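Local structure of alpha-fucosidase GH29 (Fusarium graminearum, 4PSR) at residues P292-I306 / R332-S344. The protein hydrolyses alpha-linked L-fucose as a family 29 glycoside hydrolase, probably acting on the fucose of glycoprotein glycans. Sequence-based numbering, arbitrary orientation. Where two conformers were deposited one is given.
Sequences PSNLVRPYWQTDDAI and RVSKNGNMLLNIS
Trp-300 lies flat against the turn that ends helix 322-334, with Gly-337 CA over the face of its six-membered ring in a CH-pi contact, 3.6 Å from the centroid; glycine, with no side chain, lets its CA come down directly onto the indole. Pro-292 CG packs on the opposite face. At the ring edge NE1 donates to Lys-335 O (2.9 Å), an oxygen that Val-296 N reaches from the other side of its carbonyl plane. Asn-336, whose positive phi of 83° suits the C-prime position of a Schellman motif, swings its CG anti to the backbone N (chi1 -167°), and ND2 donates to Val-296 O at 3.1 Å, within the amide plane. Beyond the turn, strands 300-305 and 337-343 run parallel as the last two strands of the TIM barrel, joined through helix 322-334 in a beta-alpha-beta unit. Backbone bonds continue from Asn-338 N to Ile-306 N, which donates to Asn-342 O at 3.2 Å. The contact is less direct between Asp-304 and Arg-332, where water intervenes: Asp-304 OD2 and Arg-332 NH2 stand 3.8 Å apart, a long salt bridge spanned by two waters, while Arg-289 pairs with OD1. Lys-335, extended beyond CG, sends NZ to Pro-292 O, Asp-331 and a water on Ser-293 O.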
ATOM      1  N   PRO A 292      -0.567  -3.100  -8.718  1.00 12.44           N
ATOM      2  CA  PRO A 292      -0.260  -3.921  -9.895  1.00 12.39           C
ATOM      3  C   PRO A 292      -1.520  -4.461 -10.588  1.00 14.15           C
ATOM      4  O   PRO A 292      -2.566  -4.628  -9.967  1.00 14.03           O
ATOM      5  CB  PRO A 292       0.552  -5.077  -9.299  1.00 13.72           C
ATOM      6  CG  PRO A 292      -0.037  -5.228  -7.911  1.00 13.88           C
ATOM      7  CD  PRO A 292      -0.283  -3.824  -7.462  1.00 14.62           C
ATOM      8  N   SER A 293      -1.421  -4.767 -11.870  0.60 14.91           N
ATOM      9  CA  SER A 293      -2.541  -5.353 -12.590  0.60 14.95           C
ATOM     10  C   SER A 293      -2.681  -6.837 -12.279  0.60 15.64           C
ATOM     11  O   SER A 293      -3.742  -7.426 -12.473  0.60 19.74           O
ATOM     12  CB  SER A 293      -2.353  -5.168 -14.097  0.60 17.76           C
ATOM     13  OG  SER A 293      -1.155  -5.794 -14.509  0.60 20.99           O
ATOM     14  N   ASN A 294      -1.610  -7.433 -11.788  1.00 15.57           N
ATOM     15  CA  ASN A 294      -1.566  -8.858 -11.509  1.00 16.35           C
ATOM     16  C   ASN A 294      -1.269  -9.187 -10.050  1.00 14.73           C
ATOM     17  O   ASN A 294      -0.938  -8.315  -9.268  1.00 15.02           O
ATOM     18  CB  ASN A 294      -0.449  -9.486 -12.350  1.00 21.77           C
ATOM     19  CG  ASN A 294       0.924  -8.905 -12.033  1.00 21.49           C
ATOM     20  OD1 ASN A 294       1.070  -7.708 -11.818  1.00 29.19           O
ATOM     21  ND2 ASN A 294       1.946  -9.766 -12.022  1.00 41.18           N
ATOM     22  N   LEU A 295      -1.347 -10.463  -9.707  1.00 14.86           N
ATOM     23  CA  LEU A 295      -0.918 -10.952  -8.393  1.00 12.64           C
ATOM     24  C   LEU A 295       0.600 -10.984  -8.314  1.00 13.31           C
ATOM     25  O   LEU A 295       1.257 -11.728  -9.057  1.00 18.48           O
ATOM     26  CB  LEU A 295      -1.499 -12.360  -8.171  1.00 14.58           C
ATOM     27  CG  LEU A 295      -1.507 -12.933  -6.750  1.00 15.27           C
ATOM     28  CD1 LEU A 295      -2.446 -14.152  -6.663  1.00 18.07           C
ATOM     29  CD2 LEU A 295      -0.128 -13.337  -6.292  1.00 18.48           C
ATOM     30  N   VAL A 296       1.140 -10.177  -7.412  1.00 11.95           N
ATOM     31  CA  VAL A 296       2.584 -10.019  -7.260  1.00 12.83           C
ATOM     32  C   VAL A 296       3.084 -10.659  -5.975  1.00 11.42           C
ATOM     33  O   VAL A 296       2.441 -10.547  -4.924  1.00 12.06           O
ATOM     34  CB  VAL A 296       2.900  -8.504  -7.258  1.00 12.02           C
ATOM     35  CG1 VAL A 296       4.324  -8.180  -6.819  1.00 13.41           C
ATOM     36  CG2 VAL A 296       2.621  -7.897  -8.641  1.00 13.06           C
ATOM     37  N   ARG A 297       4.236 -11.318  -6.059  1.00 11.74           N
ATOM     38  CA  ARG A 297       4.924 -11.852  -4.885  1.00 11.88           C
ATOM     39  C   ARG A 297       6.379 -11.395  -4.976  1.00 11.73           C
ATOM     40  O   ARG A 297       6.940 -11.344  -6.084  1.00 13.79           O
ATOM     41  CB  ARG A 297       4.853 -13.381  -4.848  1.00 11.28           C
ATOM     42  CG  ARG A 297       3.409 -13.909  -4.852  1.00 12.05           C
ATOM     43  CD  ARG A 297       3.337 -15.416  -4.727  1.00 13.43           C
ATOM     44  NE  ARG A 297       1.961 -15.898  -4.619  1.00 12.96           N
ATOM     45  CZ  ARG A 297       1.250 -15.856  -3.502  1.00 14.31           C
ATOM     46  NH1 ARG A 297       1.770 -15.370  -2.377  1.00 16.24           N
ATOM     47  NH2 ARG A 297       0.004 -16.300  -3.510  1.00 16.71           N
ATOM     48  N   PRO A 298       7.014 -11.083  -3.837  1.00 10.70           N
ATOM     49  CA  PRO A 298       6.479 -11.264  -2.485  1.00  9.80           C
ATOM     50  C   PRO A 298       5.514 -10.166  -2.065  1.00 10.51           C
ATOM     51  O   PRO A 298       5.229  -9.213  -2.813  1.00 11.77           O
ATOM     52  CB  PRO A 298       7.737 -11.249  -1.614  1.00 13.41           C
ATOM     53  CG  PRO A 298       8.650 -10.336  -2.357  1.00 13.19           C
ATOM     54  CD  PRO A 298       8.411 -10.633  -3.799  1.00 12.65           C
ATOM     55  N   TYR A 299       5.037 -10.315  -0.833  1.00 10.65           N
ATOM     56  CA  TYR A 299       4.048  -9.389  -0.247  1.00 11.55           C
ATOM     57  C   TYR A 299       4.453  -7.932  -0.443  1.00 10.84           C
ATOM     58  O   TYR A 299       5.607  -7.557  -0.211  1.00 10.29           O
ATOM     59  CB  TYR A 299       3.895  -9.690   1.257  1.00 10.26           C
ATOM     60  CG  TYR A 299       2.503  -9.357   1.754  1.00 10.17           C
ATOM     61  CD1 TYR A 299       1.483 -10.308   1.734  1.00 10.35           C
ATOM     62  CD2 TYR A 299       2.185  -8.065   2.178  1.00 11.28           C
ATOM     63  CE1 TYR A 299       0.202  -9.985   2.125  1.00 10.93           C
ATOM     64  CE2 TYR A 299       0.886  -7.736   2.584  1.00  9.80           C
ATOM     65  CZ  TYR A 299      -0.075  -8.705   2.531  1.00 10.57           C
ATOM     66  OH  TYR A 299      -1.351  -8.426   2.886  1.00 10.59           O
ATOM     67  N   TRP A 300       3.499  -7.105  -0.849  1.00  9.58           N
ATOM     68  CA  TRP A 300       3.739  -5.710  -1.228  1.00 10.21           C
ATOM     69  C   TRP A 300       2.632  -4.822  -0.631  1.00  9.79           C
ATOM     70  O   TRP A 300       1.690  -5.324   0.035  1.00 10.48           O
ATOM     71  CB  TRP A 300       3.791  -5.579  -2.783  1.00 10.42           C
ATOM     72  CG  TRP A 300       2.583  -6.175  -3.411  1.00 10.12           C
ATOM     73  CD1 TRP A 300       2.411  -7.475  -3.738  1.00 11.03           C
ATOM     74  CD2 TRP A 300       1.328  -5.525  -3.674  1.00  9.41           C
ATOM     75  NE1 TRP A 300       1.129  -7.682  -4.208  1.00 11.06           N
ATOM     76  CE2 TRP A 300       0.440  -6.503  -4.154  1.00  9.90           C
ATOM     77  CE3 TRP A 300       0.872  -4.216  -3.544  1.00 10.42           C
ATOM     78  CZ2 TRP A 300      -0.875  -6.209  -4.517  1.00 10.74           C
ATOM     79  CZ3 TRP A 300      -0.444  -3.919  -3.890  1.00 11.72           C
ATOM     80  CH2 TRP A 300      -1.302  -4.927  -4.377  1.00 11.16           C
ATOM     81  N   GLN A 301       2.710  -3.517  -0.835  1.00  8.94           N
ATOM     82  CA  GLN A 301       1.587  -2.642  -0.490  1.00  9.33           C
ATOM     83  C   GLN A 301       1.448  -1.555  -1.525  1.00  9.42           C
ATOM     84  O   GLN A 301       2.299  -1.444  -2.427  1.00 10.18           O
ATOM     85  CB  GLN A 301       1.685  -2.065   0.936  1.00 11.88           C
ATOM     86  CG  GLN A 301       2.761  -0.988   1.139  1.00 11.72           C
ATOM     87  CD  GLN A 301       2.389  -0.041   2.258  1.00 10.82           C
ATOM     88  OE1 GLN A 301       2.348  -0.438   3.438  1.00 12.83           O
ATOM     89  NE2 GLN A 301       2.021   1.186   1.893  1.00 11.41           N
ATOM     90  N   THR A 302       0.390  -0.769  -1.405  1.00  9.18           N
ATOM     91  CA  THR A 302       0.165   0.379  -2.257  1.00 10.09           C
ATOM     92  C   THR A 302      -0.552   1.440  -1.420  1.00 10.83           C
ATOM     93  O   THR A 302      -1.159   1.132  -0.380  1.00 11.37           O
ATOM     94  CB  THR A 302      -0.578  -0.008  -3.532  1.00 11.28           C
ATOM     95  OG1 THR A 302      -0.673   1.112  -4.419  1.00 11.30           O
ATOM     96  CG2 THR A 302      -1.978  -0.476  -3.217  1.00 11.08           C
ATOM     97  N   ASP A 303      -0.490   2.677  -1.874  1.00 10.81           N
ATOM     98  CA  ASP A 303      -1.207   3.782  -1.224  1.00 10.65           C
ATOM     99  C   ASP A 303      -2.366   4.273  -2.095  1.00 13.72           C
ATOM    100  O   ASP A 303      -2.258   4.291  -3.323  1.00 17.15           O
ATOM    101  CB  ASP A 303      -0.280   4.966  -0.946  1.00 13.05           C
ATOM    102  CG  ASP A 303       1.064   4.527  -0.474  1.00 10.99           C
ATOM    103  OD1 ASP A 303       1.140   3.882   0.587  1.00 11.54           O
ATOM    104  OD2 ASP A 303       2.055   4.798  -1.210  1.00 12.55           O
ATOM    105  N   ASP A 304      -3.471   4.679  -1.483  1.00 13.68           N
ATOM    106  CA  ASP A 304      -4.584   5.258  -2.216  1.00 13.01           C
ATOM    107  C   ASP A 304      -5.075   6.472  -1.435  1.00 12.69           C
ATOM    108  O   ASP A 304      -4.503   6.804  -0.408  1.00 12.49           O
ATOM    109  CB  ASP A 304      -5.706   4.251  -2.407  1.00 14.55           C
ATOM    110  CG  ASP A 304      -6.367   4.384  -3.772  1.00 22.21           C
ATOM    111  OD1 ASP A 304      -6.721   5.523  -4.171  1.00 20.08           O
ATOM    112  OD2 ASP A 304      -6.516   3.350  -4.449  1.00 20.99           O
ATOM    113  N   ALA A 305      -6.128   7.133  -1.913  1.00 16.16           N
ATOM    114  CA  ALA A 305      -6.592   8.363  -1.275  1.00 18.57           C
ATOM    115  C   ALA A 305      -8.073   8.548  -1.520  1.00 24.04           C
ATOM    116  O   ALA A 305      -8.569   8.142  -2.569  1.00 17.26           O
ATOM    117  CB  ALA A 305      -5.798   9.540  -1.822  1.00 19.07           C
ATOM    118  N   ILE A 306      -8.800   9.102  -0.549  1.00 16.94           N
ATOM    119  CA  ILE A 306     -10.202   9.416  -0.760  1.00 19.21           C
ATOM    120  C   ILE A 306     -10.295  10.538  -1.828  1.00 14.08           C
ATOM    121  O   ILE A 306     -11.269  10.623  -2.496  1.00 14.55           O
ATOM    122  CB  ILE A 306     -10.961   9.762   0.588  1.00 14.91           C
ATOM    123  CG1 ILE A 306     -10.809   8.615   1.597  1.00 16.99           C
ATOM    124  CG2 ILE A 306     -12.424  10.036   0.330  1.00 18.23           C
ATOM    125  CD1 ILE A 306     -11.414   8.930   2.961  1.00 18.64           C
ATOM    126  N   ARG A 332      -6.650  -5.042  -4.010  0.81  9.51           N
ATOM    127  CA  ARG A 332      -5.255  -5.092  -3.560  0.81 10.20           C
ATOM    128  C   ARG A 332      -4.990  -6.315  -2.703  0.81 10.44           C
ATOM    129  O   ARG A 332      -3.972  -6.989  -2.861  0.81 10.92           O
ATOM    130  CB  ARG A 332      -4.834  -3.841  -2.772  0.81 11.25           C
ATOM    131  CG  ARG A 332      -5.077  -2.457  -3.428  0.81 11.19           C
ATOM    132  CD  ARG A 332      -4.637  -2.373  -4.877  0.81 10.94           C
ATOM    133  NE  ARG A 332      -5.712  -2.444  -5.866  0.81 12.26           N
ATOM    134  CZ  ARG A 332      -6.477  -1.433  -6.255  0.81 13.37           C
ATOM    135  NH1 ARG A 332      -7.417  -1.659  -7.185  0.81 11.77           N
ATOM    136  NH2 ARG A 332      -6.358  -0.221  -5.703  0.81 12.38           N
ATOM    137  N   VAL A 333      -5.906  -6.620  -1.795  1.00  9.97           N
ATOM    138  CA  VAL A 333      -5.719  -7.736  -0.890  1.00  9.03           C
ATOM    139  C   VAL A 333      -5.701  -9.054  -1.665  1.00 11.62           C
ATOM    140  O   VAL A 333      -4.921  -9.947  -1.349  1.00 10.76           O
ATOM    141  CB  VAL A 333      -6.785  -7.722   0.203  1.00 11.83           C
ATOM    142  CG1 VAL A 333      -6.818  -9.010   0.971  1.00 16.40           C
ATOM    143  CG2 VAL A 333      -6.596  -6.521   1.138  1.00 10.62           C
ATOM    144  N   SER A 334      -6.551  -9.167  -2.686  1.00 10.20           N
ATOM    145  CA  SER A 334      -6.608 -10.382  -3.500  1.00  9.92           C
ATOM    146  C   SER A 334      -5.316 -10.607  -4.296  1.00 12.21           C
ATOM    147  O   SER A 334      -5.010 -11.737  -4.708  1.00 11.72           O
ATOM    148  CB  SER A 334      -7.800 -10.331  -4.468  1.00 10.47           C
ATOM    149  OG  SER A 334      -7.583  -9.476  -5.586  1.00 10.63           O
ATOM    150  N   LYS A 335      -4.566  -9.532  -4.559  1.00  9.98           N
ATOM    151  CA  LYS A 335      -3.326  -9.600  -5.350  1.00  9.92           C
ATOM    152  C   LYS A 335      -2.075  -9.678  -4.482  1.00 10.22           C
ATOM    153  O   LYS A 335      -0.970  -9.513  -5.010  1.00 10.20           O
ATOM    154  CB  LYS A 335      -3.259  -8.385  -6.282  1.00 10.74           C
ATOM    155  CG  LYS A 335      -4.250  -8.396  -7.422  1.00 12.25           C
ATOM    156  CD  LYS A 335      -4.322  -7.033  -8.068  1.00 11.60           C
ATOM    157  CE  LYS A 335      -5.194  -7.016  -9.335  1.00 14.74           C
ATOM    158  NZ  LYS A 335      -5.376  -5.618  -9.830  1.00 12.19           N
ATOM    159  N   ASN A 336      -2.250  -9.953  -3.186  1.00 10.02           N
ATOM    160  CA  ASN A 336      -1.169 -10.232  -2.215  1.00  9.89           C
ATOM    161  C   ASN A 336      -0.536  -8.975  -1.647  1.00 10.24           C
ATOM    162  O   ASN A 336       0.670  -8.970  -1.316  1.00 11.00           O
ATOM    163  CB  ASN A 336      -0.123 -11.199  -2.809  1.00 11.07           C
ATOM    164  CG  ASN A 336       0.822 -11.775  -1.781  1.00 10.29           C
ATOM    165  OD1 ASN A 336       0.425 -12.254  -0.721  1.00 12.13           O
ATOM    166  ND2 ASN A 336       2.107 -11.780  -2.132  1.00 11.06           N
ATOM    167  N   GLY A 337      -1.352  -7.941  -1.471  1.00  9.97           N
ATOM    168  CA  GLY A 337      -0.900  -6.685  -0.888  1.00 10.39           C
ATOM    169  C   GLY A 337      -1.762  -6.127   0.221  1.00  9.33           C
ATOM    170  O   GLY A 337      -2.859  -6.619   0.482  1.00 10.47           O
ATOM    171  N   ASN A 338      -1.248  -5.075   0.864  1.00  9.18           N
ATOM    172  CA  ASN A 338      -2.037  -4.188   1.731  1.00  9.60           C
ATOM    173  C   ASN A 338      -2.360  -2.877   1.009  1.00  9.62           C
ATOM    174  O   ASN A 338      -1.632  -2.476   0.092  1.00 10.10           O
ATOM    175  CB  ASN A 338      -1.282  -3.811   3.016  1.00  9.62           C
ATOM    176  CG  ASN A 338      -1.141  -4.947   3.997  1.00  9.87           C
ATOM    177  OD1 ASN A 338      -1.790  -5.972   3.909  1.00 10.28           O
ATOM    178  ND2 ASN A 338      -0.251  -4.760   4.960  1.00 10.41           N
ATOM    179  N   MET A 339      -3.394  -2.181   1.472  1.00  9.80           N
ATOM    180  CA  MET A 339      -3.739  -0.843   0.991  1.00 10.02           C
ATOM    181  C   MET A 339      -3.654   0.134   2.134  1.00  9.80           C
ATOM    182  O   MET A 339      -4.331  -0.032   3.168  1.00 10.74           O
ATOM    183  CB  MET A 339      -5.152  -0.807   0.396  1.00 11.70           C
ATOM    184  CG  MET A 339      -5.431   0.503  -0.356  1.00 11.57           C
ATOM    185  SD  MET A 339      -7.027   0.571  -1.161  1.00 15.36           S
ATOM    186  CE  MET A 339      -7.935   1.003   0.264  1.00 16.34           C
ATOM    187  N   LEU A 340      -2.856   1.177   1.946  1.00 10.46           N
ATOM    188  CA  LEU A 340      -2.729   2.272   2.911  1.00 11.10           C
ATOM    189  C   LEU A 340      -3.465   3.472   2.342  1.00  9.98           C
ATOM    190  O   LEU A 340      -3.055   4.060   1.317  1.00  9.71           O
ATOM    191  CB  LEU A 340      -1.238   2.604   3.139  1.00  9.24           C
ATOM    192  CG  LEU A 340      -0.934   3.838   3.994  1.00  9.31           C
ATOM    193  CD1 LEU A 340      -1.586   3.758   5.374  1.00 10.42           C
ATOM    194  CD2 LEU A 340       0.596   4.052   4.094  1.00  9.73           C
ATOM    195  N   LEU A 341      -4.587   3.825   2.987  1.00  9.06           N
ATOM    196  CA  LEU A 341      -5.466   4.892   2.530  1.00  9.30           C
ATOM    197  C   LEU A 341      -5.145   6.234   3.146  1.00  9.48           C
ATOM    198  O   LEU A 341      -5.087   6.396   4.371  1.00 11.17           O
ATOM    199  CB  LEU A 341      -6.925   4.525   2.833  1.00 10.99           C
ATOM    200  CG  LEU A 341      -7.985   5.546   2.442  1.00 10.22           C
ATOM    201  CD1 LEU A 341      -8.055   5.765   0.938  1.00 13.47           C
ATOM    202  CD2 LEU A 341      -9.338   5.122   3.008  1.00 14.34           C
ATOM    203  N   ASN A 342      -4.967   7.228   2.281  1.00  9.86           N
ATOM    204  CA  ASN A 342      -4.696   8.596   2.714  1.00 10.07           C
ATOM    205  C   ASN A 342      -5.954   9.418   2.894  1.00 10.99           C
ATOM    206  O   ASN A 342      -6.851   9.375   2.021  1.00 10.96           O
ATOM    207  CB  ASN A 342      -3.765   9.312   1.723  1.00 10.57           C
ATOM    208  CG  ASN A 342      -3.591  10.756   2.049  1.00  9.69           C
ATOM    209  OD1 ASN A 342      -2.850  11.092   2.954  1.00 11.08           O
ATOM    210  ND2 ASN A 342      -4.266  11.620   1.319  1.00 11.39           N
ATOM    211  N   ILE A 343      -6.020  10.153   4.010  1.00 10.15           N
ATOM    212  CA  ILE A 343      -7.069  11.146   4.268  1.00 11.83           C
ATOM    213  C   ILE A 343      -6.435  12.524   4.373  1.00  9.68           C
ATOM    214  O   ILE A 343      -5.198  12.652   4.524  1.00 10.28           O
ATOM    215  CB  ILE A 343      -7.926  10.768   5.529  1.00  9.69           C
ATOM    216  CG1 ILE A 343      -7.088  10.848   6.796  1.00 11.08           C
ATOM    217  CG2 ILE A 343      -8.515   9.371   5.316  1.00 11.46           C
ATOM    218  CD1 ILE A 343      -7.880  10.521   8.101  1.00 11.60           C
ATOM    219  N   SER A 344      -7.280  13.550   4.296  1.00 10.25           N
ATOM    220  CA  SER A 344      -6.814  14.917   4.024  1.00 11.10           C
ATOM    221  C   SER A 344      -7.490  15.962   4.908  1.00 10.17           C
ATOM    222  O   SER A 344      -8.427  16.637   4.459  1.00 11.22           O
ATOM    223  CB  SER A 344      -7.081  15.266   2.562  1.00 11.99           C
ATOM    224  OG  SER A 344      -6.550  14.291   1.671  1.00 12.75           O
TER
HETATM  225  O   HOH W   1      -5.918  -5.921 -12.874  1.00 28.15           O
HETATM  226  O   HOH W   2       0.794 -14.757   0.377  1.00 23.06           O
HETATM  227  O   HOH W   3      -7.913   2.425  -6.347  1.00 18.50           O
HETATM  228  O   HOH W   4      -5.200   1.251  -3.531  1.00 32.84           O